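SnoaL-like domain-containing protein (PDB 3DXO) is of unknown function but, as a SnoaL-like member of the NTF2 clan, is a putative isomerase that may bind a small ligand. Local coordinates at residues 10-15 / 99-104; 19-24 / 58-63; 26-31 / 50-55. All blocks are in the same frame, centred on the assembly; numbering follows the deposited sequence.

Contact 1: 10-15 / 99-104; sequences QTYLAA and DVVSLN
Y12 reaches from helix 3-17 to strand 93-103, where the end of its ring comes near the carboxylate of D99 and its CD2 carbon rests by V101. With CG anti to the backbone N (chi1 173°), the ring extends away from the helix toward the sheet. The D99 side chain crosses it at about a right angle, the carboxylate plane turned 50° from the ring. Y12 OH stands 3.7 Å from D99 OD1, too far for a hydrogen bond, and Y12 CE1 is 3.9 Å from D99 OD2. That oxygen has a firmer partner, because W84 NE1 donates to it. Lower on the ring, Y12 CD2 meets V101 CG2 at 4.4 Å, a loose apolar touch suited to a branched strand residue pointing at the helix. W16 and F82 add further rings around Y12. This is the helix-on-sheet packing of the NTF2-like fold, in which the curved sheet and its helices enclose a pocket. A diethylene glycol molecule, probably from crystallisation, bonds weakly to Y12 OH. A hydroxyl and a carboxylate near each other among aromatic and aliphatic groups make a mostly apolar environment with two polar groups, consistent with the pocket usual in this fold.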
loop_
_atom_site.group_PDB
_atom_site.type_symbol
_atom_site.label_atom_id
_atom_site.label_comp_id
_atom_site.label_asym_id
_atom_site.label_seq_id
_atom_site.Cartn_x
_atom_site.Cartn_y
_atom_site.Cartn_z
ATOM N N GLN B 10 -8.553 -7.039 -11.469
ATOM C CA GLN B 10 -8.768 -7.310 -12.901
ATOM C C GLN B 10 -9.263 -6.131 -13.671
ATOM O O GLN B 10 -8.802 -5.920 -14.760
ATOM C CB GLN B 10 -9.745 -8.453 -13.112
ATOM C CG GLN B 10 -9.173 -9.786 -12.694
ATOM C CD GLN B 10 -10.214 -10.837 -12.594
ATOM O OE1 GLN B 10 -11.386 -10.542 -12.417
ATOM N NE2 GLN B 10 -9.799 -12.084 -12.694
ATOM N N THR B 11 -10.220 -5.392 -13.116
ATOM C CA THR B 11 -10.774 -4.180 -13.747
ATOM C C THR B 11 -9.677 -3.130 -13.882
ATOM O O THR B 11 -9.575 -2.444 -14.904
ATOM C CB THR B 11 -11.929 -3.586 -12.897
ATOM O OG1 THR B 11 -13.017 -4.512 -12.857
ATOM C CG2 THR B 11 -12.404 -2.274 -13.471
ATOM N N TYR B 12 -8.855 -3.010 -12.843
ATOM C CA TYR B 12 -7.753 -2.059 -12.866
ATOM C C TYR B 12 -6.765 -2.416 -14.003
ATOM O O TYR B 12 -6.478 -1.570 -14.857
ATOM C CB TYR B 12 -7.063 -2.012 -11.494
ATOM C CG TYR B 12 -5.809 -1.182 -11.451
ATOM C CD1 TYR B 12 -4.596 -1.740 -11.794
ATOM C CD2 TYR B 12 -5.835 0.162 -11.089
ATOM C CE1 TYR B 12 -3.450 -1.002 -11.777
ATOM C CE2 TYR B 12 -4.685 0.918 -11.070
ATOM C CZ TYR B 12 -3.491 0.320 -11.407
ATOM O OH TYR B 12 -2.300 1.024 -11.394
ATOM N N LEU B 13 -6.279 -3.663 -14.023
ATOM C CA LEU B 13 -5.312 -4.088 -15.035
ATOM C C LEU B 13 -5.885 -4.066 -16.460
ATOM O O LEU B 13 -5.154 -3.808 -17.420
ATOM C CB LEU B 13 -4.748 -5.479 -14.702
ATOM C CG LEU B 13 -3.771 -5.572 -13.499
ATOM C CD1 LEU B 13 -3.344 -7.039 -13.213
ATOM C CD2 LEU B 13 -2.538 -4.680 -13.687
ATOM N N ALA B 14 -7.184 -4.324 -16.593
ATOM C CA ALA B 14 -7.867 -4.302 -17.899
ATOM C C ALA B 14 -7.708 -2.928 -18.563
ATOM O O ALA B 14 -7.497 -2.834 -19.789
ATOM C CB ALA B 14 -9.315 -4.627 -17.745
ATOM N N ALA B 15 -7.801 -1.875 -17.751
ATOM C CA ALA B 15 -7.636 -0.530 -18.235
ATOM C C ALA B 15 -6.203 -0.347 -18.696
ATOM O O ALA B 15 -6.000 0.232 -19.731
ATOM C CB ALA B 15 -8.004 0.494 -17.166
ATOM N N ASP B 99 0.227 -2.460 -5.969
ATOM C CA ASP B 99 -0.628 -1.297 -5.785
ATOM C C ASP B 99 -1.611 -1.454 -4.635
ATOM O O ASP B 99 -2.039 -2.572 -4.296
ATOM C CB ASP B 99 -1.487 -1.051 -7.032
ATOM C CG ASP B 99 -0.677 -0.817 -8.278
ATOM O OD1 ASP B 99 -0.142 0.302 -8.476
ATOM O OD2 ASP B 99 -0.652 -1.760 -9.102
ATOM N N VAL B 100 -1.982 -0.308 -4.060
ATOM C CA VAL B 100 -3.029 -0.244 -3.060
ATOM C C VAL B 100 -4.084 0.655 -3.697
ATOM O O VAL B 100 -3.791 1.789 -4.030
ATOM C CB VAL B 100 -2.534 0.280 -1.723
ATOM C CG1 VAL B 100 -3.703 0.350 -0.710
ATOM C CG2 VAL B 100 -1.455 -0.646 -1.221
ATOM N N VAL B 101 -5.291 0.116 -3.875
ATOM C CA VAL B 101 -6.408 0.818 -4.500
ATOM C C VAL B 101 -7.535 1.075 -3.483
ATOM O O VAL B 101 -7.812 0.229 -2.652
ATOM C CB VAL B 101 -6.945 -0.032 -5.675
ATOM C CG1 VAL B 101 -8.157 0.616 -6.322
ATOM C CG2 VAL B 101 -5.853 -0.239 -6.689
ATOM N N SER B 102 -8.177 2.236 -3.544
ATOM C CA SER B 102 -9.263 2.571 -2.630
ATOM C C SER B 102 -10.522 2.839 -3.427
ATOM O O SER B 102 -10.495 3.539 -4.444
ATOM C CB SER B 102 -8.967 3.848 -1.855
ATOM O OG SER B 102 -7.621 3.913 -1.452
ATOM N N LEU B 103 -11.631 2.302 -2.949
ATOM C CA LEU B 103 -12.914 2.538 -3.557
ATOM C C LEU B 103 -13.634 3.575 -2.734
ATOM O O LEU B 103 -13.477 3.611 -1.523
ATOM C CB LEU B 103 -13.711 1.234 -3.633
ATOM C CG LEU B 103 -13.601 0.473 -4.959
ATOM C CD1 LEU B 103 -12.163 0.343 -5.510
ATOM C CD2 LEU B 103 -14.247 -0.863 -4.840
ATOM N N ASN B 104 -14.387 4.452 -3.382
ATOM C CA ASN B 104 -15.187 5.422 -2.652
ATOM C C ASN B 104 -16.490 4.714 -2.273
ATOM O O ASN B 104 -16.695 3.564 -2.651
ATOM C CB ASN B 104 -15.412 6.706 -3.460
ATOM C CG ASN B 104 -16.108 6.462 -4.795
ATOM O OD1 ASN B 104 -16.742 5.426 -5.005
ATOM N ND2 ASN B 104 -15.985 7.427 -5.705
#

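Contact 2: 19-24 / 58-63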
loop_
_atom_site.group_PDB
_atom_site.type_symbol
_atom_site.label_atom_id
_atom_site.label_comp_id
_atom_site.label_asym_id
_atom_site.label_seq_id
_atom_site.Cartn_x
_atom_site.Cartn_y
_atom_site.Cartn_z
ATOM N N GLU B 19 -5.631 -1.774 -25.432
ATOM C CA GLU B 19 -4.913 -1.335 -26.618
ATOM C C GLU B 19 -5.468 -0.025 -27.225
ATOM O O GLU B 19 -4.719 0.849 -27.608
ATOM C CB GLU B 19 -4.968 -2.518 -27.589
ATOM C CG GLU B 19 -4.362 -2.340 -28.893
ATOM C CD GLU B 19 -5.310 -1.747 -29.928
ATOM O OE1 GLU B 19 -6.504 -2.097 -29.999
ATOM O OE2 GLU B 19 -4.800 -0.932 -30.722
ATOM N N ASP B 20 -6.787 0.108 -27.283
ATOM C CA ASP B 20 -7.436 1.275 -27.893
ATOM C C ASP B 20 -7.606 2.391 -26.880
ATOM O O ASP B 20 -8.121 2.166 -25.785
ATOM C CB ASP B 20 -8.784 0.886 -28.406
ATOM C CG ASP B 20 -9.369 1.917 -29.285
ATOM O OD1 ASP B 20 -8.841 2.129 -30.385
ATOM O OD2 ASP B 20 -10.400 2.474 -28.919
ATOM N N ASN B 21 -7.188 3.597 -27.230
ATOM C CA ASN B 21 -7.276 4.744 -26.323
ATOM C C ASN B 21 -8.751 5.087 -25.988
ATOM O O ASN B 21 -9.086 5.396 -24.847
ATOM C CB ASN B 21 -6.493 5.966 -26.880
ATOM C CG ASN B 21 -4.934 5.762 -26.887
ATOM O OD1 ASN B 21 -4.337 5.243 -25.923
ATOM N ND2 ASN B 21 -4.280 6.217 -27.967
ATOM N N GLU B 22 -9.632 5.027 -26.976
ATOM C CA GLU B 22 -11.039 5.309 -26.732
ATOM C C GLU B 22 -11.694 4.335 -25.794
ATOM O O GLU B 22 -12.378 4.739 -24.882
ATOM C CB GLU B 22 -11.793 5.227 -28.014
ATOM C CG GLU B 22 -11.735 6.456 -28.792
ATOM C CD GLU B 22 -13.103 7.061 -28.873
ATOM O OE1 GLU B 22 -14.099 6.258 -28.833
ATOM O OE2 GLU B 22 -13.182 8.321 -29.010
ATOM N N ARG B 23 -11.514 3.048 -26.029
ATOM C CA ARG B 23 -12.096 2.075 -25.144
ATOM C C ARG B 23 -11.611 2.282 -23.725
ATOM O O ARG B 23 -12.387 2.129 -22.774
ATOM C CB ARG B 23 -11.782 0.673 -25.603
ATOM C CG ARG B 23 -12.513 0.341 -26.872
ATOM C CD ARG B 23 -12.305 -1.105 -27.261
ATOM N NE ARG B 23 -13.059 -1.427 -28.479
ATOM C CZ ARG B 23 -13.218 -2.648 -28.992
ATOM N NH1 ARG B 23 -12.761 -3.724 -28.352
ATOM N NH2 ARG B 23 -13.928 -2.804 -30.092
ATOM N N ARG B 24 -10.350 2.678 -23.586
ATOM C CA ARG B 24 -9.783 2.928 -22.276
ATOM C C ARG B 24 -10.436 4.107 -21.571
ATOM O O ARG B 24 -10.628 4.051 -20.362
ATOM C CB ARG B 24 -8.334 3.176 -22.430
ATOM C CG ARG B 24 -7.508 2.879 -21.188
ATOM C CD ARG B 24 -6.014 3.133 -21.481
ATOM N NE ARG B 24 -5.826 2.899 -22.917
ATOM C CZ ARG B 24 -4.697 2.941 -23.560
ATOM N NH1 ARG B 24 -3.643 3.162 -22.898
ATOM N NH2 ARG B 24 -4.627 2.717 -24.850
ATOM N N ALA B 58 2.150 6.388 -20.747
ATOM C CA ALA B 58 2.943 5.267 -20.233
ATOM C C ALA B 58 3.129 4.186 -21.297
ATOM O O ALA B 58 4.238 3.720 -21.573
ATOM C CB ALA B 58 2.263 4.683 -18.992
ATOM N N ARG B 59 2.022 3.816 -21.911
ATOM C CA ARG B 59 2.035 2.797 -22.942
ATOM C C ARG B 59 2.760 3.205 -24.182
ATOM O O ARG B 59 3.389 2.360 -24.803
ATOM C CB ARG B 59 0.624 2.361 -23.279
ATOM C CG ARG B 59 0.009 1.520 -22.141
ATOM C CD ARG B 59 -1.428 1.277 -22.379
ATOM N NE ARG B 59 -1.643 0.714 -23.710
ATOM C CZ ARG B 59 -1.693 -0.586 -23.999
ATOM N NH1 ARG B 59 -1.616 -1.507 -23.058
ATOM N NH2 ARG B 59 -1.858 -0.960 -25.256
ATOM N N GLN B 60 2.704 4.480 -24.546
ATOM C CA GLN B 60 3.469 4.946 -25.700
ATOM C C GLN B 60 4.963 4.800 -25.453
ATOM O O GLN B 60 5.710 4.562 -26.393
ATOM C CB GLN B 60 3.068 6.358 -26.124
ATOM C CG GLN B 60 1.634 6.323 -26.674
ATOM C CD GLN B 60 1.097 7.620 -27.273
ATOM O OE1 GLN B 60 1.809 8.604 -27.459
ATOM N NE2 GLN B 60 -0.178 7.602 -27.595
ATOM N N LYS B 61 5.399 4.894 -24.200
ATOM C CA LYS B 61 6.812 4.685 -23.881
ATOM C C LYS B 61 7.191 3.198 -23.762
ATOM O O LYS B 61 8.361 2.854 -23.862
ATOM C CB LYS B 61 7.170 5.378 -22.591
ATOM C CG LYS B 61 6.994 6.880 -22.661
ATOM C CD LYS B 61 7.341 7.512 -21.304
ATOM C CE LYS B 61 7.106 8.999 -21.281
ATOM N NZ LYS B 61 7.561 9.588 -20.002
ATOM N N PHE B 62 6.219 2.322 -23.549
ATOM C CA PHE B 62 6.477 0.885 -23.439
ATOM C C PHE B 62 5.556 0.097 -24.345
ATOM O O PHE B 62 4.797 -0.711 -23.867
ATOM C CB PHE B 62 6.272 0.423 -21.990
ATOM C CG PHE B 62 7.370 0.873 -21.042
ATOM C CD1 PHE B 62 7.397 2.160 -20.544
ATOM C CD2 PHE B 62 8.373 -0.040 -20.622
ATOM C CE1 PHE B 62 8.428 2.553 -19.622
ATOM C CE2 PHE B 62 9.408 0.330 -19.731
ATOM C CZ PHE B 62 9.448 1.625 -19.237
ATOM N N PRO B 63 5.682 0.288 -25.657
ATOM C CA PRO B 63 4.786 -0.364 -26.610
ATOM C C PRO B 63 4.984 -1.877 -26.632
ATOM O O PRO B 63 6.106 -2.346 -26.586
ATOM C CB PRO B 63 5.168 0.293 -27.959
ATOM C CG PRO B 63 6.550 0.739 -27.789
ATOM C CD PRO B 63 6.719 1.089 -26.334
#
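Two helices of the NTF2-like fold, 21-31 and 47-61, meet here at the protein surface, and the side chain of R59 spans the gap from the C-terminal end of the second to the start of the first. Its CB points toward segment 19-24, and the aliphatic part that follows passes obliquely by the end of R24: R59 CG is 4.1 Å from R24 NH1. The next atom, CD, lies beside the same nitrogen. A bend at chi3 (53°) sets the guanidinium plane 83° from that of R24. R59 NE and R24 NH1, both donors, lie 3.3 Å apart and cannot bond each other. At the tip, NH1 donates to the backbone O of W16, while NH2 lies 3.4 Å from E19 CA, and E19 N sits over one face of the group. The opposite charge of E19 is near, with OE2 6.2 Å from R59 NH2, but this is not a salt bridge. Arginine suits this place because its long chain carries a donor to the carbonyl of W16, in the last turn of helix 3-17. Aspartate suits the N-cap of helix 21-31 for the converse reason, as an acceptor: D20 OD2 takes the hydrogen of R23 N at 3.2 Å, on the anti side of the carboxylate and 18° out of its plane.

Contact 3: 26-31 / 50-55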
loop_
_atom_site.group_PDB
_atom_site.type_symbol
_atom_site.label_atom_id
_atom_site.label_comp_id
_atom_site.label_asym_id
_atom_site.label_seq_id
_atom_site.Cartn_x
_atom_site.Cartn_y
_atom_site.Cartn_z
ATOM N N HIS B 26 -13.479 5.007 -21.804
ATOM C CA HIS B 26 -14.736 4.361 -21.397
ATOM C C HIS B 26 -14.516 3.508 -20.149
ATOM O O HIS B 26 -15.276 3.534 -19.221
ATOM C CB HIS B 26 -15.320 3.510 -22.562
ATOM C CG HIS B 26 -16.290 2.445 -22.131
ATOM N ND1 HIS B 26 -17.597 2.714 -21.778
ATOM C CD2 HIS B 26 -16.139 1.103 -22.013
ATOM C CE1 HIS B 26 -18.198 1.591 -21.435
ATOM N NE2 HIS B 26 -17.339 0.598 -21.577
ATOM N N LEU B 27 -13.446 2.733 -20.141
ATOM C CA LEU B 27 -13.163 1.857 -18.999
ATOM C C LEU B 27 -12.847 2.654 -17.720
ATOM O O LEU B 27 -13.376 2.345 -16.665
ATOM C CB LEU B 27 -11.994 0.894 -19.300
ATOM C CG LEU B 27 -12.126 -0.187 -20.390
ATOM C CD1 LEU B 27 -10.829 -0.982 -20.599
ATOM C CD2 LEU B 27 -13.290 -1.102 -20.061
ATOM N N VAL B 28 -11.972 3.661 -17.829
ATOM C CA VAL B 28 -11.619 4.557 -16.713
ATOM C C VAL B 28 -12.888 5.322 -16.284
ATOM O O VAL B 28 -13.173 5.449 -15.089
ATOM C CB VAL B 28 -10.500 5.558 -17.098
ATOM C CG1 VAL B 28 -10.346 6.668 -16.037
ATOM C CG2 VAL B 28 -9.196 4.831 -17.349
ATOM N N GLY B 29 -13.666 5.804 -17.257
ATOM C CA GLY B 29 -14.940 6.437 -16.956
ATOM C C GLY B 29 -15.769 5.547 -16.033
ATOM O O GLY B 29 -16.263 6.017 -15.025
ATOM N N GLN B 30 -15.876 4.255 -16.327
ATOM C CA GLN B 30 -16.720 3.357 -15.537
ATOM C C GLN B 30 -16.124 3.034 -14.160
ATOM O O GLN B 30 -16.780 3.214 -13.125
ATOM C CB GLN B 30 -16.992 2.052 -16.298
ATOM C CG GLN B 30 -17.677 2.192 -17.672
ATOM C CD GLN B 30 -19.123 2.691 -17.613
ATOM O OE1 GLN B 30 -19.540 3.471 -18.472
ATOM N NE2 GLN B 30 -19.890 2.244 -16.614
ATOM N N ALA B 31 -14.874 2.588 -14.146
ATOM C CA ALA B 31 -14.217 2.147 -12.904
ATOM C C ALA B 31 -13.721 3.266 -11.984
ATOM O O ALA B 31 -13.781 3.144 -10.757
ATOM C CB ALA B 31 -13.044 1.204 -13.233
ATOM N N GLY B 50 -7.268 12.720 -16.771
ATOM C CA GLY B 50 -5.844 12.674 -16.454
ATOM C C GLY B 50 -5.245 11.292 -16.348
ATOM O O GLY B 50 -4.141 11.052 -16.851
ATOM N N ILE B 51 -5.966 10.388 -15.685
ATOM C CA ILE B 51 -5.506 9.020 -15.537
ATOM C C ILE B 51 -5.536 8.310 -16.884
ATOM O O ILE B 51 -4.589 7.600 -17.240
ATOM C CB ILE B 51 -6.284 8.291 -14.455
ATOM C CG1 ILE B 51 -5.750 8.792 -13.105
ATOM C CG2 ILE B 51 -6.085 6.826 -14.592
ATOM C CD1 ILE B 51 -6.435 8.236 -11.910
ATOM N N ALA B 52 -6.599 8.525 -17.655
ATOM C CA ALA B 52 -6.661 7.972 -19.025
ATOM C C ALA B 52 -5.443 8.474 -19.847
ATOM O O ALA B 52 -4.767 7.679 -20.517
ATOM C CB ALA B 52 -7.993 8.339 -19.714
ATOM N N ALA B 53 -5.153 9.776 -19.751
ATOM C CA ALA B 53 -4.019 10.379 -20.473
ATOM C C ALA B 53 -2.697 9.764 -19.975
ATOM O O ALA B 53 -1.880 9.288 -20.766
ATOM C CB ALA B 53 -4.019 11.894 -20.340
HETATM N N MSE B 54 -2.526 9.722 -18.657
HETATM C CA MSE B 54 -1.339 9.125 -18.044
HETATM C C MSE B 54 -1.070 7.704 -18.553
HETATM O O MSE B 54 0.037 7.408 -18.976
HETATM C CB MSE B 54 -1.510 9.100 -16.531
HETATM C CG MSE B 54 -0.284 8.795 -15.739
HETATM SE SE MSE B 54 -0.808 8.444 -13.925
HETATM C CE MSE B 54 -1.656 6.805 -14.209
ATOM N N ILE B 55 -2.084 6.845 -18.527
ATOM C CA ILE B 55 -1.923 5.467 -18.979
ATOM C C ILE B 55 -1.513 5.424 -20.445
ATOM O O ILE B 55 -0.659 4.668 -20.839
ATOM C CB ILE B 55 -3.213 4.639 -18.784
ATOM C CG1 ILE B 55 -3.541 4.507 -17.286
ATOM C CG2 ILE B 55 -3.045 3.231 -19.429
ATOM C CD1 ILE B 55 -4.933 4.008 -16.964
#
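In V28 the first torsion (chi1 168°) sets CG1 anti to the backbone N and leaves CG2 anti to the carbonyl carbon, and it is CG2 that reaches across to A52 and I55. I55 answers with a side chain extended at its second torsion (chi2 166°), which carries CD1 out to the same methyl. The contact is therefore one valine methyl resting among groups of the facing helix. V28 CG2 lies 4.4 Å from A52 CB and equally far from A52 CA, so it rests against the backbone of helix 47-61 as well as against a methyl. From the same methyl to I55 CD1 the separation is again 4.4 Å. These are touching but relaxed van der Waals distances, and the apolar atoms do all the work. I51, one turn before I55, also points this way but only borders the contact.

The small A52 is consistent with the close approach. With no side chain beyond CB at A52, the helices come together until V28 CA and A52 CA are 6.4 Å apart, their nearest approach in these segments, and the short, branched valine can place a methyl against A52. Isoleucine at 55 supplies the longer reach needed one turn further on, where the partner is more distant.

The pair packs helix 21-31 against helix 47-61, and both also lie against other parts of the fold. I51 touches T36 and Y38 of strand 36-39, which M54, a selenomethionine, joins at Y38. Helix 3-17 borders the same region through W16, which meets M54 and I55, and through T11, which packs on A31; a backbone hydrogen bond between A31 and I109 finally ties the end of helix 21-31 to strand 109-117.

How the contacts relate
From the N terminus, helix 3-17 enters contact 1, whose partner on strand 93-103 comes only late in the chain, so this contact closes the longest loop. Helix 21-31 follows directly and gives its first turn to contact 2 and its later turns to contact 3; helix 47-61 supplies both partners in reverse order. Contact 3 is accordingly nested within contact 2, and contact 2 within contact 1, and none cross. The outermost closure fixes a helix to the sheet, while the inner two bind helices 21-31 and 47-61 to each other. Direct touches link the levels: A15 packs on L27, and I55 lies beside R24.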